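Local coordinates for putative polyketide biosynthesis enoyl-CoA hydratase homolog pksH (Bacillus subtilis, PDB 3HP0), which catalyses the dehydration of a carrier-bound (S)-3-hydroxy-3-methylglutaryl group to a 3-methylglutaconyl group during synthesis of the antibiotic bacillaene, at residues I9-Q14 and L40-Q45; I104-G109 and V190-H195; L151-G156 and S216-V221. One frame throughout, in Å; residues are numbered along the deposited sequence.

How the interactions relate
From the N terminus, interaction 1 comes first: segments 9-14 and 40-45 have 25 residues between them, including strand 17-22 and the start of helix 34-48, so the helix packs back onto the start of the sheet. Interaction 2 opens later, at 104-109 on a strand of the same sheet, and closes 80 residues on at 190-195, in helix 190-199. Interaction 3 starts inside that loop, on helix 148-155, and ends beyond it at the joint of helices 204-217 and 220-235; interactions 2 and 3 therefore cross, while interaction 1 precedes both. None touches another, their centres lying about 18 to 26 Å apart. Two tie helices to the crotonase sheet, and the third joins helices to one another.

Interaction 1 (I9-Q14 and L40-Q45); sequences IKVRFQ and LQVLNQ
Val-42 of helix 34-48 meets Val-11 and Ile-9 of strand 9-14, the outermost strand of the mixed sheet in this crotonase fold. Helix and strand run almost parallel, their short axes 11.0 Å apart and inclined by 10°. Alternation along the strand turns Ile-9, Val-11 and Phe-13 toward the helix, whereas Lys-10 and Arg-12 belong to the other face, where Arg-12 makes a cation-pi contact with Tyr-19.

The apolar part centres on one methyl group. Val-42 CG2 lies 3.6 Å from Val-11 CG2 and 3.7 Å from Ile-9 CD1. The two valines pass side by side, pointing opposite ways, but Ile-9 comes tip to tip with Val-42. Ile-9 turns its CG1 branch in over its own backbone, with N and C on its two flanks (chi1 57°), and the extended end carries CD1 to the valine methyl. The longer isoleucine thus reaches the helix from the strand's beginning, while the shorter Val-11 suffices where the backbones come nearest, with 7.9 Å between the CA atoms of Val-11 and Val-42. Cys-18 and Ile-20 of strand 17-22 also touch Val-42, so this small, branched residue is buried against two adjacent strands.

The polar-aromatic part lies one helical turn further on, at the exposed margin. Here the long, flat ring of Phe-13 reaches from the strand to Gln-45, a flexible residue whose methylenes bridge the distance while its amide remains near the surface. Gln-45 is fully extended beyond CG and crosses Phe-13 at about a right angle, although the amide and ring planes are only 21° apart. The amide nitrogen lies at the rim, near the ring plane: Gln-45 NE2 is 3.5 Å from Phe-13 CZ and 3.9 Å from Phe-13 CE1.

Interaction 2 (I104-G109 and V190-H195); sequences ISHVRG and VLLRKH
Helix packing against the central sheet of the crotonase fold brings Leu-192, near the start of helix 190-199, onto Ile-104 and His-106 of strand 102-107. The two strand residues are separated by one position, so both side chains leave the same face of the sheet, and the branched end of the leucine serves them both. Leu-192 CD1 approaches Ile-104 CD1 at 4.3 Å, while Leu-192 CD2 sits over one face of the His-106 imidazole, 4.3 Å from His-106 CD2. These are loose van der Waals approaches between buried groups.

Ile-104 also touches Leu-196 and Leu-199 further along the helix, which suits a bulky apolar residue. His-106 offers an apolar ring face to the leucine and a polar rim to the chain just ahead of the helix: with CG opposite the backbone N (chi1 -179°), the ring extends from the strand, and NE2 hydrogen-bonds Asp-189 OD1. That bond should limit rotation of the ring whose face Leu-192 meets.

Within the helix, His-195 ND1 donates to Leu-191 O over 2.7 Å, nearly straight at 166°. The oxygen lies close to the imidazole plane, although the donor stands above the carbonyl plane. Ile-126 of neighbouring strand 124-127 also touches Leu-192, so the leucine rests on two adjacent strands, as expected where a helix packs on the sheet of the alpha/beta crotonase fold.

Interaction 3 (L151-G156 and S216-V221); sequences LIRRIG and SLDHQV
At the joint between helices 204-217 and 220-235, where the geometry fits an Asx turn, Gln-220 packs against helix 148-155 in a contact at the surface of the crotonase fold. Asp-218, the first residue to leave the earlier helix, reaches forward with its carboxylate to the start of the next: OD1 accepts from Gln-220 N at 2.9 Å, although the position of this oxygen is less certain. Aspartate fits such a bend because its short side chain can receive a backbone N-H two residues on.

Gln-220 and Arg-153 share most of the contact. A chi1 of -166° swings CG of Gln-220 away from its backbone N, and the chain, extended beyond, holds the amide out across the side of helix 148-155, crossing the side chains of Ile-152 and Arg-153 at about right angles. The nitrogen end meets the isoleucine, with Gln-220 NE2 3.5 Å from Ile-152 CG2. The oxygen end rests on the aliphatic base of the arginine, Gln-220 OE1 lying 3.7 Å from Arg-153 CB. Glutamine is suited to this because it is long enough to reach the helix and ends in a flat group that can lie against it. The approach of NE2 to Arg-153 N brings together two donors and is not a hydrogen bond.

Each helix residue also has a second neighbour. Ile-152 touches Arg-157 and Ala-160 of helix 157-166, where its branched apolar side chain fits between helices. Arg-153 extends from CG to NE past Asp-218 and touches Gln-97 of helix 87-98. Its positive group would be expected to feel a mild attraction from the carboxylate, but the separation exceeds that of a salt bridge: Arg-153 NE stands 4.5 Å from Asp-218 OD2, and Arg-153 CD comes to 4.2 Å from that same oxygen.

Interaction 1 (I9-Q14 and L40-Q45)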
loop_
_atom_site.group_PDB
_atom_site.type_symbol
_atom_site.label_atom_id
_atom_site.label_comp_id
_atom_site.label_asym_id
_atom_site.label_seq_id
_atom_site.Cartn_x
_atom_site.Cartn_y
_atom_site.Cartn_z
ATOM N N ILE A 9 -1.306 -6.926 -13.146
ATOM C CA ILE A 9 -2.075 -5.691 -13.263
ATOM C C ILE A 9 -2.601 -5.396 -14.659
ATOM O O ILE A 9 -2.056 -5.873 -15.659
ATOM C CB ILE A 9 -1.240 -4.468 -12.824
ATOM C CG1 ILE A 9 0.047 -4.394 -13.649
ATOM C CG2 ILE A 9 -0.949 -4.545 -11.336
ATOM C CD1 ILE A 9 0.879 -3.162 -13.398
ATOM N N LYS A 10 -3.670 -4.604 -14.708
ATOM C CA LYS A 10 -4.266 -4.188 -15.969
ATOM C C LYS A 10 -4.020 -2.687 -16.072
ATOM O O LYS A 10 -4.557 -1.909 -15.287
ATOM C CB LYS A 10 -5.778 -4.425 -15.989
ATOM C CG LYS A 10 -6.279 -5.680 -15.301
ATOM C CD LYS A 10 -7.793 -5.793 -15.476
ATOM C CE LYS A 10 -8.448 -6.588 -14.348
ATOM N NZ LYS A 10 -8.026 -8.021 -14.275
ATOM N N VAL A 11 -3.205 -2.272 -17.027
ATOM C CA VAL A 11 -2.942 -0.852 -17.182
ATOM C C VAL A 11 -3.873 -0.273 -18.242
ATOM O O VAL A 11 -4.221 -0.939 -19.220
ATOM C CB VAL A 11 -1.469 -0.596 -17.564
ATOM C CG1 VAL A 11 -1.180 0.907 -17.584
ATOM C CG2 VAL A 11 -0.563 -1.289 -16.566
ATOM N N ARG A 12 -4.282 0.972 -18.034
ATOM C CA ARG A 12 -5.190 1.629 -18.956
ATOM C C ARG A 12 -5.022 3.141 -18.865
ATOM O O ARG A 12 -5.339 3.746 -17.840
ATOM C CB ARG A 12 -6.631 1.243 -18.604
ATOM C CG ARG A 12 -7.679 1.726 -19.579
ATOM C CD ARG A 12 -8.813 2.427 -18.857
ATOM N NE ARG A 12 -9.396 1.648 -17.765
ATOM C CZ ARG A 12 -10.289 2.140 -16.906
ATOM N NH1 ARG A 12 -10.689 3.402 -17.020
ATOM N NH2 ARG A 12 -10.782 1.386 -15.930
ATOM N N PHE A 13 -4.512 3.744 -19.935
ATOM C CA PHE A 13 -4.322 5.182 -19.968
ATOM C C PHE A 13 -5.570 5.862 -20.494
ATOM O O PHE A 13 -6.319 5.286 -21.289
ATOM C CB PHE A 13 -3.148 5.568 -20.867
ATOM C CG PHE A 13 -1.818 5.112 -20.358
ATOM C CD1 PHE A 13 -1.423 3.786 -20.499
ATOM C CD2 PHE A 13 -0.952 6.012 -19.749
ATOM C CE1 PHE A 13 -0.182 3.366 -20.043
ATOM C CE2 PHE A 13 0.290 5.606 -19.289
ATOM C CZ PHE A 13 0.680 4.278 -19.436
ATOM N N GLN A 14 -5.798 7.088 -20.041
ATOM C CA GLN A 14 -6.952 7.867 -20.488
ATOM C C GLN A 14 -6.622 9.334 -20.323
ATOM O O GLN A 14 -6.693 9.884 -19.232
ATOM C CB GLN A 14 -8.211 7.505 -19.691
ATOM C CG GLN A 14 -8.769 6.113 -20.018
ATOM C CD GLN A 14 -10.193 5.917 -19.515
ATOM O OE1 GLN A 14 -10.968 6.876 -19.414
ATOM N NE2 GLN A 14 -10.551 4.666 -19.213
ATOM N N LEU A 40 6.648 -0.630 -10.885
ATOM C CA LEU A 40 7.793 0.254 -11.059
ATOM C C LEU A 40 7.956 0.564 -12.537
ATOM O O LEU A 40 8.335 1.668 -12.923
ATOM C CB LEU A 40 9.052 -0.420 -10.523
ATOM C CG LEU A 40 8.986 -0.665 -9.018
ATOM C CD1 LEU A 40 10.134 -1.551 -8.574
ATOM C CD2 LEU A 40 9.026 0.675 -8.304
ATOM N N GLN A 41 7.645 -0.433 -13.355
ATOM C CA GLN A 41 7.733 -0.338 -14.802
ATOM C C GLN A 41 6.665 0.601 -15.363
ATOM O O GLN A 41 6.921 1.364 -16.296
ATOM C CB GLN A 41 7.560 -1.731 -15.392
ATOM C CG GLN A 41 7.626 -1.789 -16.891
ATOM C CD GLN A 41 7.245 -3.157 -17.414
ATOM O OE1 GLN A 41 7.769 -4.178 -16.959
ATOM N NE2 GLN A 41 6.329 -3.186 -18.374
ATOM N N VAL A 42 5.463 0.532 -14.803
ATOM C CA VAL A 42 4.374 1.391 -15.239
ATOM C C VAL A 42 4.646 2.831 -14.794
ATOM O O VAL A 42 4.354 3.782 -15.522
ATOM C CB VAL A 42 3.027 0.940 -14.638
ATOM C CG1 VAL A 42 1.939 1.935 -15.006
ATOM C CG2 VAL A 42 2.667 -0.447 -15.137
ATOM N N LEU A 43 5.205 2.986 -13.596
ATOM C CA LEU A 43 5.499 4.309 -13.074
ATOM C C LEU A 43 6.603 5.003 -13.858
ATOM O O LEU A 43 6.606 6.229 -13.972
ATOM C CB LEU A 43 5.860 4.238 -11.589
ATOM C CG LEU A 43 4.691 3.919 -10.653
ATOM C CD1 LEU A 43 5.151 4.037 -9.213
ATOM C CD2 LEU A 43 3.531 4.883 -10.920
ATOM N N ASN A 44 7.544 4.229 -14.390
ATOM C CA ASN A 44 8.615 4.806 -15.200
ATOM C C ASN A 44 8.033 5.369 -16.490
ATOM O O ASN A 44 8.508 6.381 -17.001
ATOM C CB ASN A 44 9.681 3.765 -15.525
ATOM C CG ASN A 44 10.742 3.682 -14.455
ATOM O OD1 ASN A 44 11.302 4.707 -14.058
ATOM N ND2 ASN A 44 11.032 2.472 -13.982
ATOM N N GLN A 45 7.009 4.714 -17.023
ATOM C CA GLN A 45 6.374 5.210 -18.236
ATOM C C GLN A 45 5.692 6.537 -17.910
ATOM O O GLN A 45 5.682 7.457 -18.724
ATOM C CB GLN A 45 5.332 4.217 -18.755
ATOM C CG GLN A 45 5.909 2.901 -19.244
ATOM C CD GLN A 45 4.843 1.939 -19.742
ATOM O OE1 GLN A 45 5.145 0.826 -20.173
ATOM N NE2 GLN A 45 3.590 2.366 -19.683
#

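Interaction 2 (I104-G109 and V190-H195)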
loop_
_atom_site.group_PDB
_atom_site.type_symbol
_atom_site.label_atom_id
_atom_site.label_comp_id
_atom_site.label_asym_id
_atom_site.label_seq_id
_atom_site.Cartn_x
_atom_site.Cartn_y
_atom_site.Cartn_z
ATOM N N ILE A 104 -3.244 8.355 -6.604
ATOM C CA ILE A 104 -4.512 8.196 -5.903
ATOM C C ILE A 104 -4.899 6.752 -5.679
ATOM O O ILE A 104 -4.822 5.934 -6.589
ATOM C CB ILE A 104 -5.704 8.808 -6.692
ATOM C CG1 ILE A 104 -5.404 10.240 -7.111
ATOM C CG2 ILE A 104 -6.969 8.769 -5.834
ATOM C CD1 ILE A 104 -6.523 10.849 -7.922
ATOM N N SER A 105 -5.338 6.464 -4.460
ATOM C CA SER A 105 -5.817 5.140 -4.097
ATOM C C SER A 105 -7.334 5.203 -4.162
ATOM O O SER A 105 -7.954 6.179 -3.704
ATOM C CB SER A 105 -5.427 4.776 -2.664
ATOM O OG SER A 105 -4.106 4.297 -2.603
ATOM N N HIS A 106 -7.927 4.172 -4.740
ATOM C CA HIS A 106 -9.375 4.091 -4.830
ATOM C C HIS A 106 -9.690 2.784 -4.124
ATOM O O HIS A 106 -9.497 1.700 -4.677
ATOM C CB HIS A 106 -9.822 4.068 -6.289
ATOM C CG HIS A 106 -11.305 4.009 -6.457
ATOM N ND1 HIS A 106 -12.176 4.550 -5.539
ATOM C CD2 HIS A 106 -12.072 3.481 -7.438
ATOM C CE1 HIS A 106 -13.416 4.356 -5.944
ATOM N NE2 HIS A 106 -13.382 3.709 -7.094
ATOM N N VAL A 107 -10.166 2.901 -2.891
ATOM C CA VAL A 107 -10.443 1.741 -2.066
ATOM C C VAL A 107 -11.894 1.338 -1.849
ATOM O O VAL A 107 -12.764 2.174 -1.593
ATOM C CB VAL A 107 -9.802 1.913 -0.666
ATOM C CG1 VAL A 107 -8.894 0.747 -0.370
ATOM C CG2 VAL A 107 -9.024 3.215 -0.597
ATOM N N ARG A 108 -12.123 0.033 -1.930
ATOM C CA ARG A 108 -13.430 -0.571 -1.699
ATOM C C ARG A 108 -13.126 -1.895 -0.985
ATOM O O ARG A 108 -12.242 -2.637 -1.413
ATOM C CB ARG A 108 -14.141 -0.914 -3.013
ATOM C CG ARG A 108 -14.328 0.184 -4.051
ATOM C CD ARG A 108 -14.686 -0.495 -5.383
ATOM N NE ARG A 108 -15.166 0.410 -6.426
ATOM C CZ ARG A 108 -16.394 0.926 -6.471
ATOM N NH1 ARG A 108 -17.283 0.632 -5.527
ATOM N NH2 ARG A 108 -16.736 1.735 -7.468
ATOM N N GLY A 109 -13.838 -2.199 0.092
ATOM C CA GLY A 109 -13.600 -3.463 0.766
ATOM C C GLY A 109 -12.543 -3.506 1.857
ATOM O O GLY A 109 -12.044 -2.480 2.308
ATOM N N VAL A 190 -17.827 8.542 -8.851
ATOM C CA VAL A 190 -18.283 9.889 -9.071
ATOM C C VAL A 190 -17.325 10.769 -8.287
ATOM O O VAL A 190 -16.889 11.816 -8.750
ATOM C CB VAL A 190 -19.710 10.097 -8.521
ATOM C CG1 VAL A 190 -20.090 11.572 -8.642
ATOM C CG2 VAL A 190 -20.704 9.192 -9.262
ATOM N N LEU A 191 -17.013 10.312 -7.082
ATOM C CA LEU A 191 -16.111 11.016 -6.185
ATOM C C LEU A 191 -14.721 11.085 -6.822
ATOM O O LEU A 191 -14.040 12.113 -6.757
ATOM C CB LEU A 191 -16.047 10.294 -4.836
ATOM C CG LEU A 191 -15.187 10.978 -3.777
ATOM C CD1 LEU A 191 -15.687 12.396 -3.582
ATOM C CD2 LEU A 191 -15.229 10.189 -2.468
ATOM N N LEU A 192 -14.309 9.990 -7.452
ATOM C CA LEU A 192 -13.018 9.947 -8.115
ATOM C C LEU A 192 -13.015 10.964 -9.251
ATOM O O LEU A 192 -12.110 11.785 -9.345
ATOM C CB LEU A 192 -12.742 8.533 -8.652
ATOM C CG LEU A 192 -11.520 8.368 -9.565
ATOM C CD1 LEU A 192 -10.272 8.928 -8.894
ATOM C CD2 LEU A 192 -11.328 6.897 -9.883
ATOM N N ARG A 193 -14.040 10.921 -10.100
ATOM C CA ARG A 193 -14.137 11.854 -11.214
ATOM C C ARG A 193 -14.105 13.317 -10.790
ATOM O O ARG A 193 -13.558 14.151 -11.508
ATOM C CB ARG A 193 -15.399 11.587 -12.040
ATOM C CG ARG A 193 -15.279 10.410 -13.004
ATOM C CD ARG A 193 -16.448 10.379 -13.996
ATOM N NE ARG A 193 -17.718 10.068 -13.345
ATOM C CZ ARG A 193 -18.097 8.845 -12.980
ATOM N NH1 ARG A 193 -17.303 7.804 -13.209
ATOM N NH2 ARG A 193 -19.267 8.667 -12.373
ATOM N N LYS A 194 -14.683 13.645 -9.639
ATOM C CA LYS A 194 -14.667 15.034 -9.185
ATOM C C LYS A 194 -13.239 15.449 -8.833
ATOM O O LYS A 194 -12.876 16.628 -8.921
ATOM C CB LYS A 194 -15.573 15.217 -7.969
ATOM C CG LYS A 194 -17.037 14.901 -8.250
ATOM C CD LYS A 194 -17.927 15.261 -7.060
ATOM C CE LYS A 194 -19.397 15.004 -7.367
ATOM N NZ LYS A 194 -20.265 15.276 -6.185
ATOM N N HIS A 195 -12.435 14.465 -8.430
ATOM C CA HIS A 195 -11.044 14.705 -8.087
ATOM C C HIS A 195 -10.220 14.835 -9.370
ATOM O O HIS A 195 -9.454 15.788 -9.526
ATOM C CB HIS A 195 -10.499 13.566 -7.213
ATOM C CG HIS A 195 -10.865 13.688 -5.764
ATOM N ND1 HIS A 195 -12.129 13.414 -5.284
ATOM C CD2 HIS A 195 -10.145 14.114 -4.699
ATOM C CE1 HIS A 195 -12.173 13.670 -3.990
ATOM N NE2 HIS A 195 -10.982 14.098 -3.609
#

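Interaction 3 (L151-G156 and S216-V221)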
loop_
_atom_site.group_PDB
_atom_site.type_symbol
_atom_site.label_atom_id
_atom_site.label_comp_id
_atom_site.label_asym_id
_atom_site.label_seq_id
_atom_site.Cartn_x
_atom_site.Cartn_y
_atom_site.Cartn_z
ATOM N N LEU A 151 2.002 5.026 7.023
ATOM C CA LEU A 151 0.777 5.163 7.798
ATOM C C LEU A 151 0.934 6.302 8.795
ATOM O O LEU A 151 0.075 7.191 8.897
ATOM C CB LEU A 151 0.443 3.857 8.549
ATOM C CG LEU A 151 -0.883 3.897 9.345
ATOM C CD1 LEU A 151 -2.046 4.229 8.402
ATOM C CD2 LEU A 151 -1.150 2.564 10.034
ATOM N N ILE A 152 2.048 6.276 9.516
ATOM C CA ILE A 152 2.345 7.286 10.515
ATOM C C ILE A 152 2.380 8.686 9.926
ATOM O O ILE A 152 1.904 9.636 10.546
ATOM C CB ILE A 152 3.690 6.973 11.217
ATOM C CG1 ILE A 152 3.495 5.745 12.115
ATOM C CG2 ILE A 152 4.213 8.220 11.974
ATOM C CD1 ILE A 152 4.732 5.333 12.882
ATOM N N ARG A 153 2.939 8.825 8.728
ATOM C CA ARG A 153 2.985 10.145 8.112
ATOM C C ARG A 153 1.554 10.683 7.914
ATOM O O ARG A 153 1.323 11.888 7.967
ATOM C CB ARG A 153 3.715 10.106 6.760
ATOM C CG ARG A 153 3.582 11.436 6.001
ATOM C CD ARG A 153 3.963 11.365 4.520
ATOM N NE ARG A 153 3.379 12.501 3.801
ATOM C CZ ARG A 153 2.088 12.603 3.471
ATOM N NH1 ARG A 153 1.236 11.628 3.780
ATOM N NH2 ARG A 153 1.639 13.697 2.867
ATOM N N ARG A 154 0.602 9.784 7.694
ATOM C CA ARG A 154 -0.787 10.188 7.482
ATOM C C ARG A 154 -1.631 10.408 8.731
ATOM O O ARG A 154 -2.361 11.392 8.817
ATOM C CB ARG A 154 -1.519 9.164 6.600
ATOM C CG ARG A 154 -1.564 9.517 5.132
ATOM C CD ARG A 154 -2.253 8.434 4.325
ATOM N NE ARG A 154 -2.354 8.817 2.926
ATOM C CZ ARG A 154 -3.351 9.533 2.408
ATOM N NH1 ARG A 154 -4.358 9.937 3.180
ATOM N NH2 ARG A 154 -3.318 9.884 1.123
ATOM N N ILE A 155 -1.532 9.507 9.707
ATOM C CA ILE A 155 -2.383 9.620 10.892
ATOM C C ILE A 155 -1.713 9.917 12.213
ATOM O O ILE A 155 -2.385 10.102 13.215
ATOM C CB ILE A 155 -3.215 8.347 11.077
ATOM C CG1 ILE A 155 -2.297 7.159 11.353
ATOM C CG2 ILE A 155 -4.024 8.066 9.814
ATOM C CD1 ILE A 155 -3.056 5.890 11.673
ATOM N N GLY A 156 -0.390 9.956 12.222
ATOM C CA GLY A 156 0.311 10.237 13.452
ATOM C C GLY A 156 0.755 8.954 14.122
ATOM O O GLY A 156 0.281 7.865 13.796
ATOM N N SER A 216 11.606 17.229 0.201
ATOM C CA SER A 216 12.796 17.765 0.855
ATOM C C SER A 216 12.471 18.286 2.253
ATOM O O SER A 216 13.309 18.273 3.150
ATOM C CB SER A 216 13.430 18.874 0.009
ATOM O OG SER A 216 12.673 20.062 0.076
ATOM N N LEU A 217 11.233 18.719 2.440
ATOM C CA LEU A 217 10.796 19.236 3.723
ATOM C C LEU A 217 10.651 18.125 4.765
ATOM O O LEU A 217 10.838 18.352 5.956
ATOM C CB LEU A 217 9.461 19.948 3.541
ATOM C CG LEU A 217 9.285 21.321 4.182
ATOM C CD1 LEU A 217 10.472 22.227 3.846
ATOM C CD2 LEU A 217 7.971 21.915 3.683
ATOM N N ASP A 218 10.333 16.917 4.314
ATOM C CA ASP A 218 10.134 15.803 5.235
ATOM C C ASP A 218 10.792 14.481 4.805
ATOM O O ASP A 218 10.347 13.847 3.849
ATOM C CB ASP A 218 8.623 15.613 5.442
ATOM C CG ASP A 218 8.283 14.317 6.157
ATOM O OD1 ASP A 218 9.081 13.887 7.014
ATOM O OD2 ASP A 218 7.210 13.737 5.871
ATOM N N HIS A 219 11.833 14.065 5.526
ATOM C CA HIS A 219 12.559 12.818 5.220
ATOM C C HIS A 219 12.126 11.631 6.084
ATOM O O HIS A 219 12.770 10.586 6.088
ATOM C CB HIS A 219 14.075 13.011 5.397
ATOM C CG HIS A 219 14.708 13.886 4.362
ATOM N ND1 HIS A 219 16.076 14.001 4.225
ATOM C CD2 HIS A 219 14.169 14.684 3.409
ATOM C CE1 HIS A 219 16.351 14.829 3.232
ATOM N NE2 HIS A 219 15.211 15.257 2.720
ATOM N N GLN A 220 11.035 11.815 6.814
ATOM C CA GLN A 220 10.483 10.806 7.710
ATOM C C GLN A 220 10.466 9.406 7.092
ATOM O O GLN A 220 10.992 8.463 7.666
ATOM C CB GLN A 220 9.068 11.221 8.081
ATOM C CG GLN A 220 8.453 10.491 9.231
ATOM C CD GLN A 220 6.935 10.546 9.179
ATOM O OE1 GLN A 220 6.347 11.603 8.929
ATOM N NE2 GLN A 220 6.294 9.401 9.415
ATOM N N VAL A 221 9.854 9.284 5.916
ATOM C CA VAL A 221 9.758 8.006 5.227
ATOM C C VAL A 221 11.107 7.386 4.860
ATOM O O VAL A 221 11.379 6.233 5.214
ATOM C CB VAL A 221 8.910 8.126 3.940
ATOM C CG1 VAL A 221 8.999 6.819 3.136
ATOM C CG2 VAL A 221 7.454 8.427 4.304
#